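Local coordinates for Iron(III) ABC transporter, periplasmic iron-compound-binding protein (Vibrio cholerae, PDB 3TEF), which binds catecholate siderophores in the periplasm and probably delivers the iron-loaded complex to an ABC transporter for import, at residues E39-K45 with K55-K60; L67-F72 with R88-S92; V27-A32 with A263-A269; I103-A107 with Q120-L124. The contacts are given in a common frame with arbitrary orientation. Residues are numbered along the deposited sequence.

Contact 1 (E39-K45 with K55-K60); sequences EPVAVSK and KYKSDK
The ammonium group of Lys-45 is held among carbonyls at the C-terminal end of a short 3-10 segment and just after it. This is packing at an edge of the parallel sheet in the N-terminal lobe of a solute-binding protein: the loop folds back, through 55-60, against one of the two edge strands, the short and weakly bonded 42-43. NZ donates to Tyr-56 O at 3.0 Å and weakly to Lys-57 O at 3.5 Å, and it lies 2.8 Å from Ser-58 O; Tyr-61 O is a further acceptor. The side chain leaves sideways and runs m, m, t, t. Residues 39-45 are largely extended, whereas 55-57 are 3-10. CA atoms come closest at Val-43 and Tyr-56 (7.1 Å) and at Lys-45 and Lys-57 (6.5 Å). Tyr-56, with chi1 m, brings its ring against Pro-40 and Val-43: CE1 meets Pro-40 CD at 3.5 Å and CD1 meets Val-43 CG1 at 4.1 Å, while its hydroxyl bonds Asp-34 of helix 27-35. Glu-39 OE2, hydrogen-bonded to Tyr-61, stays 4.1 Å from Lys-55 NZ and 4.0 Å from Lys-60 NZ, beyond salt-bridge range. A water bridges Ser-44 O (2.8 Å) and Tyr-56 O (2.9 Å); another accepts from Lys-45 NZ (2.9 Å) and donates to Asp-59 OD1 (2.8 Å). Residues 58-60 form an ST turn, Lys-60 N donating to Ser-58 OG at 3.1 Å.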
# COMPACT_ATOMS: atom_id res chain seq x y z
N GLU A 39 -8.93 12.55 13.19
CA GLU A 39 -10.13 12.59 12.36
C GLU A 39 -10.06 13.75 11.36
O GLU A 39 -10.07 14.91 11.76
CB GLU A 39 -11.40 12.71 13.19
CG GLU A 39 -12.67 12.58 12.35
CD GLU A 39 -13.94 12.78 13.15
OE1 GLU A 39 -13.84 13.04 14.37
OE2 GLU A 39 -15.03 12.69 12.55
N PRO A 40 -10.02 13.43 10.07
CA PRO A 40 -9.88 14.46 9.02
C PRO A 40 -11.18 15.21 8.80
O PRO A 40 -12.24 14.74 9.23
CB PRO A 40 -9.57 13.64 7.77
CG PRO A 40 -10.28 12.33 8.02
CD PRO A 40 -10.11 12.07 9.51
N VAL A 41 -11.09 16.37 8.16
CA VAL A 41 -12.25 17.18 7.84
C VAL A 41 -12.79 16.94 6.43
O VAL A 41 -13.94 17.30 6.14
CB VAL A 41 -11.99 18.69 8.04
CG1 VAL A 41 -11.62 18.98 9.50
CG2 VAL A 41 -10.91 19.19 7.09
N ALA A 42 -11.98 16.34 5.57
CA ALA A 42 -12.37 16.03 4.20
C ALA A 42 -11.48 14.91 3.68
O ALA A 42 -10.32 14.78 4.10
CB ALA A 42 -12.27 17.26 3.32
N VAL A 43 -12.03 14.07 2.80
CA VAL A 43 -11.32 12.89 2.33
C VAL A 43 -11.62 12.60 0.87
O VAL A 43 -12.69 12.95 0.36
CB VAL A 43 -11.70 11.63 3.15
CG1 VAL A 43 -11.32 11.83 4.61
CG2 VAL A 43 -13.20 11.32 3.00
N SER A 44 -10.68 11.95 0.19
CA SER A 44 -10.99 11.46 -1.14
C SER A 44 -12.08 10.40 -1.02
O SER A 44 -12.32 9.84 0.05
CB SER A 44 -9.74 10.90 -1.83
OG SER A 44 -9.07 10.00 -0.98
N LYS A 45 -12.74 10.16 -2.15
CA LYS A 45 -13.80 9.18 -2.23
C LYS A 45 -13.41 8.18 -3.29
O LYS A 45 -12.89 8.55 -4.36
CB LYS A 45 -15.11 9.87 -2.61
CG LYS A 45 -15.50 11.01 -1.68
CD LYS A 45 -16.03 10.51 -0.33
CE LYS A 45 -16.30 11.68 0.61
NZ LYS A 45 -17.12 11.24 1.80
N LYS A 55 -16.83 4.75 7.52
CA LYS A 55 -17.49 5.99 7.92
C LYS A 55 -17.11 7.16 7.01
O LYS A 55 -17.89 8.09 6.83
CB LYS A 55 -17.21 6.34 9.39
CG LYS A 55 -15.86 6.97 9.68
CD LYS A 55 -15.84 7.45 11.13
CE LYS A 55 -14.56 8.17 11.48
NZ LYS A 55 -14.51 8.60 12.92
N TYR A 56 -15.91 7.09 6.44
CA TYR A 56 -15.42 8.16 5.58
C TYR A 56 -16.07 8.15 4.21
O TYR A 56 -15.82 9.04 3.40
CB TYR A 56 -13.88 8.09 5.47
CG TYR A 56 -13.22 8.28 6.81
CD1 TYR A 56 -13.20 9.53 7.42
CD2 TYR A 56 -12.61 7.21 7.48
CE1 TYR A 56 -12.61 9.72 8.65
CE2 TYR A 56 -12.00 7.40 8.72
CZ TYR A 56 -12.01 8.66 9.30
OH TYR A 56 -11.41 8.87 10.52
N LYS A 57 -16.92 7.16 3.95
CA LYS A 57 -17.61 7.11 2.67
C LYS A 57 -18.78 8.09 2.63
O LYS A 57 -19.23 8.47 1.55
CB LYS A 57 -18.16 5.73 2.36
CG LYS A 57 -17.16 4.60 2.21
CD LYS A 57 -17.95 3.31 2.27
CE LYS A 57 -17.40 2.23 1.38
NZ LYS A 57 -18.13 0.95 1.64
N SER A 58 -19.27 8.50 3.80
CA SER A 58 -20.48 9.33 3.84
C SER A 58 -20.22 10.82 3.65
O SER A 58 -19.08 11.29 3.74
CB SER A 58 -21.25 9.10 5.14
OG SER A 58 -20.81 9.99 6.14
N ASP A 59 -21.31 11.55 3.40
CA ASP A 59 -21.26 13.00 3.22
C ASP A 59 -20.95 13.75 4.50
O ASP A 59 -20.86 14.97 4.49
CB ASP A 59 -22.60 13.53 2.70
CG ASP A 59 -22.90 13.09 1.29
OD1 ASP A 59 -21.94 12.80 0.55
OD2 ASP A 59 -24.10 13.04 0.94
N LYS A 60 -20.81 13.04 5.62
CA LYS A 60 -20.32 13.68 6.83
C LYS A 60 -18.93 14.27 6.52
O LYS A 60 -18.52 15.29 7.06
CB LYS A 60 -20.23 12.70 7.99
CG LYS A 60 -19.77 13.34 9.28
CD LYS A 60 -19.76 12.37 10.44
CE LYS A 60 -19.10 12.99 11.65
NZ LYS A 60 -19.01 12.01 12.77
O HOH W 1 -16.37 16.78 8.51
O HOH W 2 -13.81 8.06 1.57
O HOH W 3 -19.61 11.28 0.32

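Contact 2 (L67-F72 with R88-S92); sequences LFEPDF and RASKS
Arg-88 lays its aliphatic chain across one face of the Phe-68 ring, a CH-pi contact in which CD stands 4.1 Å from the ring centroid of Phe-68, 29° off the normal. Phe-68 also has chi1 m; chi1 m and chi2 t of Arg-88 bring its CD to 4.0 Å from Leu-67 CB as well. The backbones come nearest at Phe-68 and Ala-89, whose CA atoms are 4.4 Å apart. Residues 67-72 form an irregular loop that enters helix 72-77 with Asp-71 as N-cap; in 88-92 a tight turn closes through Ser-92 N to Ala-89 O (2.9 Å). Two waters link the loops: one donates to Leu-67 O (2.9 Å) and accepts weakly from Ala-89 N (3.2 Å), the other joins Phe-68 O (2.6 Å) and Ser-92 OG (2.7 Å). That hydroxyl also lies 3.4 Å from Pro-70 CD and 3.8 Å from Phe-72 CZ, near the plane of the Phe-72 ring. The guanidinium continues to Tyr-261, bonding its O and making a cation-pi contact with its ring, and NH2 lies close to that of Arg-177. This pair of arginines on loops before helices may contribute to a basic cleft, as in related catecholate-siderophore binding proteins.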
# COMPACT_ATOMS: atom_id res chain seq x y z
N LEU A 67 -8.76 9.36 -5.76
CA LEU A 67 -7.41 8.96 -5.36
C LEU A 67 -6.36 9.67 -6.18
O LEU A 67 -5.24 9.87 -5.72
CB LEU A 67 -7.21 7.45 -5.50
CG LEU A 67 -8.12 6.52 -4.69
CD1 LEU A 67 -7.64 5.08 -4.85
CD2 LEU A 67 -8.18 6.91 -3.22
N PHE A 68 -6.72 10.04 -7.41
CA PHE A 68 -5.75 10.62 -8.35
C PHE A 68 -5.89 12.14 -8.51
O PHE A 68 -4.89 12.85 -8.71
CB PHE A 68 -5.91 9.97 -9.73
CG PHE A 68 -5.57 8.50 -9.75
CD1 PHE A 68 -4.27 8.09 -9.97
CD2 PHE A 68 -6.55 7.55 -9.55
CE1 PHE A 68 -3.95 6.74 -9.98
CE2 PHE A 68 -6.24 6.20 -9.55
CZ PHE A 68 -4.95 5.80 -9.78
N GLU A 69 -7.13 12.61 -8.47
CA GLU A 69 -7.47 13.99 -8.83
C GLU A 69 -8.12 14.75 -7.69
O GLU A 69 -9.31 14.58 -7.41
CB GLU A 69 -8.43 13.99 -10.02
CG GLU A 69 -7.89 13.32 -11.27
CD GLU A 69 -7.17 14.29 -12.18
OE1 GLU A 69 -6.31 15.05 -11.68
OE2 GLU A 69 -7.48 14.31 -13.39
N PRO A 70 -7.35 15.63 -7.03
CA PRO A 70 -7.89 16.43 -5.93
C PRO A 70 -8.95 17.41 -6.43
O PRO A 70 -8.85 17.91 -7.56
CB PRO A 70 -6.66 17.19 -5.42
CG PRO A 70 -5.49 16.38 -5.88
CD PRO A 70 -5.91 15.88 -7.23
N ASP A 71 -9.94 17.67 -5.59
CA ASP A 71 -10.92 18.72 -5.83
C ASP A 71 -10.37 19.98 -5.15
O ASP A 71 -10.63 20.23 -3.98
CB ASP A 71 -12.27 18.34 -5.23
CG ASP A 71 -13.34 19.40 -5.49
OD1 ASP A 71 -12.98 20.55 -5.84
OD2 ASP A 71 -14.53 19.07 -5.32
N PHE A 72 -9.58 20.75 -5.90
CA PHE A 72 -8.88 21.89 -5.32
C PHE A 72 -9.85 22.90 -4.72
O PHE A 72 -9.60 23.46 -3.66
CB PHE A 72 -7.97 22.56 -6.35
CG PHE A 72 -6.90 21.65 -6.90
CD1 PHE A 72 -5.78 21.35 -6.15
CD2 PHE A 72 -7.01 21.10 -8.17
CE1 PHE A 72 -4.80 20.52 -6.66
CE2 PHE A 72 -6.04 20.26 -8.67
CZ PHE A 72 -4.93 19.98 -7.91
N ARG A 88 -0.68 8.27 -5.47
CA ARG A 88 -1.52 8.40 -6.65
C ARG A 88 -1.82 9.85 -7.03
O ARG A 88 -1.97 10.19 -8.21
CB ARG A 88 -2.83 7.63 -6.46
CG ARG A 88 -2.65 6.14 -6.63
CD ARG A 88 -3.93 5.39 -6.32
NE ARG A 88 -3.80 3.96 -6.57
CZ ARG A 88 -3.35 3.08 -5.68
NH1 ARG A 88 -2.97 3.47 -4.48
NH2 ARG A 88 -3.28 1.80 -6.02
N ALA A 89 -1.87 10.72 -6.02
CA ALA A 89 -2.23 12.13 -6.25
C ALA A 89 -1.00 13.03 -6.34
O ALA A 89 -1.12 14.25 -6.39
CB ALA A 89 -3.11 12.63 -5.12
N SER A 90 0.18 12.42 -6.36
CA SER A 90 1.40 13.19 -6.18
C SER A 90 1.71 14.16 -7.31
O SER A 90 2.42 15.13 -7.11
CB SER A 90 2.60 12.28 -5.86
OG SER A 90 2.85 11.37 -6.92
N LYS A 91 1.16 13.93 -8.51
CA LYS A 91 1.40 14.88 -9.59
C LYS A 91 0.75 16.22 -9.28
O LYS A 91 1.07 17.24 -9.90
CB LYS A 91 0.90 14.35 -10.94
CG LYS A 91 1.59 13.07 -11.41
CD LYS A 91 1.19 12.72 -12.85
CE LYS A 91 -0.32 12.76 -13.08
NZ LYS A 91 -1.10 11.74 -12.29
N SER A 92 -0.16 16.22 -8.30
CA SER A 92 -0.88 17.44 -7.95
C SER A 92 -0.29 18.13 -6.75
O SER A 92 -0.84 19.10 -6.25
CB SER A 92 -2.36 17.15 -7.68
OG SER A 92 -3.04 16.83 -8.88
O HOH W 4 -3.46 9.52 -3.49
O HOH W 5 -2.98 14.28 -9.76

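Contact 3 (V27-A32 with A263-A269); sequences VGALDA and AISGVKA
The carboxylate of Asp-31, in helix 27-35, meets the backbone amides at the start of another helix, 267-279, the positive end of its dipole. OD1 of Asp-31 accepts from Lys-268 N at 2.9 Å (N-H...O angle 157°) and OD2 of Asp-31 from Ala-269 N at 3.0 Å (N-H...O angle 143°); Val-267 N lies 2.9 Å from OD1. The t rotamer of Asp-31 brings both oxygens to the helix start, and OD2 has a weak further partner in Tyr-52 OH. Gly-266 is the N-cap residue, and its own NH is satisfied by Ala-263 O at 3.0 Å, closing a type II beta turn, 263-266, with Ser-265 at positive phi (68°). Other polar groups of the turn are bonded too: Ser-265 O accepts from Trp-121 NE1 and Ser-265 OG pairs with Thr-117.

The two backbones all but touch, with CA of Gly-28 3.5 Å from CA of Ala-263. CA-H...O contacts run from Gly-28 CA to Ile-264 O (3.4 Å) and from Gly-266 CA to Gly-28 O (3.6 Å). A CB on either glycine would clash, at Gly-28 with the turn and at Gly-266 with Asp-31. Val-27 CG1 on Ala-263 CB (3.7 Å) and Ala-32 CB on Val-267 CG2 (4.0 Å) add apolar packing. The contact thus joins the first helix after strand 22-25 to the C-terminal helix, beside helix 257-262 and against Trp-121 and Leu-124 of helix 113-128.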
# COMPACT_ATOMS: atom_id res chain seq x y z
N VAL A 27 -6.10 6.11 0.31
CA VAL A 27 -6.61 5.17 1.31
C VAL A 27 -5.55 4.80 2.33
O VAL A 27 -5.86 4.55 3.49
CB VAL A 27 -7.18 3.91 0.64
CG1 VAL A 27 -7.72 2.93 1.70
CG2 VAL A 27 -8.27 4.30 -0.35
N GLY A 28 -4.28 4.75 1.90
CA GLY A 28 -3.22 4.38 2.82
C GLY A 28 -3.00 5.46 3.87
O GLY A 28 -2.83 5.17 5.06
N ALA A 29 -2.99 6.72 3.41
CA ALA A 29 -2.89 7.87 4.29
C ALA A 29 -4.07 7.92 5.27
O ALA A 29 -3.89 8.11 6.47
CB ALA A 29 -2.83 9.16 3.47
N LEU A 30 -5.27 7.70 4.75
CA LEU A 30 -6.47 7.70 5.60
C LEU A 30 -6.42 6.57 6.65
O LEU A 30 -6.71 6.79 7.84
CB LEU A 30 -7.73 7.62 4.73
CG LEU A 30 -9.07 7.71 5.46
CD1 LEU A 30 -9.15 8.93 6.36
CD2 LEU A 30 -10.21 7.73 4.45
N ASP A 31 -6.03 5.37 6.23
CA ASP A 31 -5.81 4.23 7.13
C ASP A 31 -4.88 4.61 8.28
O ASP A 31 -5.24 4.47 9.45
CB ASP A 31 -5.26 3.06 6.30
CG ASP A 31 -4.81 1.87 7.12
OD1 ASP A 31 -4.52 1.96 8.34
OD2 ASP A 31 -4.70 0.81 6.49
N ALA A 32 -3.68 5.09 7.98
CA ALA A 32 -2.73 5.36 9.06
C ALA A 32 -3.22 6.51 9.94
O ALA A 32 -3.13 6.45 11.17
CB ALA A 32 -1.33 5.64 8.50
N ALA A 263 -4.11 0.66 -0.19
CA ALA A 263 -3.92 1.40 1.06
C ALA A 263 -2.45 1.40 1.43
O ALA A 263 -2.04 0.94 2.50
CB ALA A 263 -4.76 0.76 2.19
N ILE A 264 -1.65 1.94 0.52
CA ILE A 264 -0.20 1.87 0.64
C ILE A 264 0.31 2.47 1.95
O ILE A 264 0.02 3.62 2.28
CB ILE A 264 0.44 2.58 -0.55
CG1 ILE A 264 0.11 1.83 -1.85
CG2 ILE A 264 1.95 2.71 -0.34
CD1 ILE A 264 0.37 2.65 -3.11
N SER A 265 1.07 1.67 2.68
CA SER A 265 1.67 2.07 3.95
C SER A 265 0.66 2.32 5.08
O SER A 265 1.01 2.88 6.11
CB SER A 265 2.61 3.28 3.76
OG SER A 265 3.75 2.92 2.98
N GLY A 266 -0.57 1.85 4.90
CA GLY A 266 -1.54 1.97 5.98
C GLY A 266 -1.11 1.15 7.18
O GLY A 266 -0.32 0.20 7.05
N VAL A 267 -1.61 1.51 8.35
CA VAL A 267 -1.40 0.68 9.54
C VAL A 267 -2.15 -0.66 9.45
O VAL A 267 -1.54 -1.73 9.52
CB VAL A 267 -1.74 1.46 10.83
CG1 VAL A 267 -1.75 0.53 12.06
CG2 VAL A 267 -0.76 2.63 11.01
N LYS A 268 -3.46 -0.59 9.24
CA LYS A 268 -4.26 -1.81 9.09
C LYS A 268 -3.79 -2.58 7.87
O LYS A 268 -3.75 -3.81 7.87
CB LYS A 268 -5.75 -1.49 8.95
CG LYS A 268 -6.32 -0.67 10.09
CD LYS A 268 -6.10 -1.32 11.42
CE LYS A 268 -6.86 -0.60 12.52
NZ LYS A 268 -7.02 -1.47 13.73
N ALA A 269 -3.41 -1.85 6.82
CA ALA A 269 -2.95 -2.48 5.60
C ALA A 269 -1.71 -3.32 5.86
O ALA A 269 -1.61 -4.47 5.42
CB ALA A 269 -2.66 -1.41 4.53

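Contact 4 (I103-A107 with Q120-L124); sequences IVFAA and QWRNL
Phe-105 and Gln-120 provide most of the buried surface, and the closest CA pair, 6.0 Å apart, is theirs. Strand 102-104 ends just before Phe-105, whose chain continues extended while helix 113-128 packs back over it. With chi1 t and chi2 near 90°, the phenyl ring touches three helix residues, Gln-120, Trp-121 and Leu-124: Phe-105 CE1 lies 3.4 Å from Gln-120 CB and 3.7 Å from Leu-124 CD1, and Phe-105 CZ lies 3.8 Å from Trp-121 CD1, where the two aromatic rings meet edge to edge. Gln-120 points toward the strand and folds as m, m, so that its CD comes within 3.0 Å of Ala-106 O and the amide lies beside the backbone of 104-106. One turn further along the helix, Asn-123 is connected through water, which accepts from Asn-123 ND2 and donates to Val-104 O, both at 2.9 Å. Around this core, Phe-105 also packs on Ala-29 and Ala-32 of helix 27-35, and Trp-121 NE1 bonds Ser-265 O. The arrangement is that of a beta-alpha unit at the edge of the N-terminal parallel sheet, its helix covering the last strand just ahead of the long helix 131-154 that links the lobes in periplasmic binding proteins of this family.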
# COMPACT_ATOMS: atom_id res chain seq x y z
N ILE A 103 1.90 16.91 2.69
CA ILE A 103 2.89 15.86 2.86
C ILE A 103 2.47 14.66 2.06
O ILE A 103 1.27 14.32 2.03
CB ILE A 103 3.01 15.45 4.33
CG1 ILE A 103 3.65 16.57 5.15
CG2 ILE A 103 3.80 14.14 4.49
CD1 ILE A 103 3.52 16.35 6.66
N VAL A 104 3.43 14.01 1.42
CA VAL A 104 3.16 12.76 0.72
C VAL A 104 3.42 11.57 1.64
O VAL A 104 4.43 11.53 2.34
CB VAL A 104 3.96 12.62 -0.58
CG1 VAL A 104 3.77 11.22 -1.18
CG2 VAL A 104 3.54 13.68 -1.57
N PHE A 105 2.49 10.63 1.65
CA PHE A 105 2.54 9.46 2.52
C PHE A 105 2.64 8.25 1.61
O PHE A 105 1.68 7.91 0.91
CB PHE A 105 1.26 9.41 3.39
CG PHE A 105 1.21 8.28 4.40
CD1 PHE A 105 1.73 8.45 5.68
CD2 PHE A 105 0.61 7.07 4.07
CE1 PHE A 105 1.69 7.43 6.61
CE2 PHE A 105 0.57 6.02 5.01
CZ PHE A 105 1.11 6.21 6.28
N ALA A 106 3.81 7.63 1.56
CA ALA A 106 4.04 6.62 0.54
C ALA A 106 5.23 5.73 0.85
O ALA A 106 6.16 6.15 1.55
CB ALA A 106 4.24 7.30 -0.84
N ALA A 107 5.21 4.53 0.29
CA ALA A 107 6.33 3.59 0.38
C ALA A 107 7.35 3.89 -0.72
O ALA A 107 6.99 4.43 -1.75
CB ALA A 107 5.84 2.19 0.23
N GLN A 120 7.15 6.82 7.30
CA GLN A 120 5.88 7.50 7.06
C GLN A 120 5.10 7.59 8.36
O GLN A 120 4.49 8.63 8.66
CB GLN A 120 5.02 6.79 5.98
CG GLN A 120 5.73 6.47 4.67
CD GLN A 120 6.52 7.66 4.11
OE1 GLN A 120 7.75 7.65 4.11
NE2 GLN A 120 5.81 8.66 3.62
N TRP A 121 5.08 6.50 9.14
CA TRP A 121 4.39 6.55 10.42
C TRP A 121 5.10 7.50 11.38
O TRP A 121 4.46 8.27 12.09
CB TRP A 121 4.25 5.15 11.06
CG TRP A 121 3.51 4.13 10.23
CD1 TRP A 121 2.89 4.32 9.02
CD2 TRP A 121 3.33 2.75 10.55
NE1 TRP A 121 2.34 3.14 8.58
CE2 TRP A 121 2.61 2.15 9.50
CE3 TRP A 121 3.73 1.95 11.64
CZ2 TRP A 121 2.26 0.80 9.50
CZ3 TRP A 121 3.39 0.60 11.64
CH2 TRP A 121 2.67 0.04 10.58
N ARG A 122 6.43 7.48 11.38
CA ARG A 122 7.18 8.41 12.22
C ARG A 122 6.89 9.86 11.84
O ARG A 122 6.80 10.73 12.72
CB ARG A 122 8.68 8.10 12.22
CG ARG A 122 9.02 6.90 13.11
CD ARG A 122 10.52 6.57 13.15
NE ARG A 122 10.73 5.46 14.07
CZ ARG A 122 11.18 4.26 13.73
NH1 ARG A 122 11.50 4.01 12.47
NH2 ARG A 122 11.31 3.31 14.65
N ASN A 123 6.71 10.12 10.55
CA ASN A 123 6.32 11.46 10.10
C ASN A 123 4.99 11.90 10.70
O ASN A 123 4.86 13.03 11.18
CB ASN A 123 6.25 11.53 8.57
CG ASN A 123 7.62 11.61 7.93
OD1 ASN A 123 8.62 11.83 8.60
ND2 ASN A 123 7.67 11.44 6.61
N LEU A 124 3.99 11.02 10.67
CA LEU A 124 2.73 11.27 11.36
C LEU A 124 2.95 11.51 12.86
O LEU A 124 2.37 12.43 13.44
CB LEU A 124 1.75 10.10 11.15
CG LEU A 124 1.33 9.82 9.72
CD1 LEU A 124 0.21 8.78 9.72
CD2 LEU A 124 0.84 11.12 9.08
O HOH W 6 5.30 11.00 5.04

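How the contacts relate
From the N terminus, the first residues met are 27-32, whose partner in contact 3 arrives only at 263-269, so this contact closes a loop over most of the chain. Contacts 1, 2 and 4 all fall within that span and follow one another in series without crossing, each closing a short loop. Contact 1 packs the following loop on the edge strand 42-43, contact 2 joins the loops leading into helices 72-77 and 93-99, and contact 4 covers strand 102-104 at the opposite edge. Contact 3 touches all three: Leu-30 packs on Tyr-56, Ile-264 on Arg-88, and Ala-32 on Phe-105. Contacts 1 and 2 meet through Ser-44 and Leu-67.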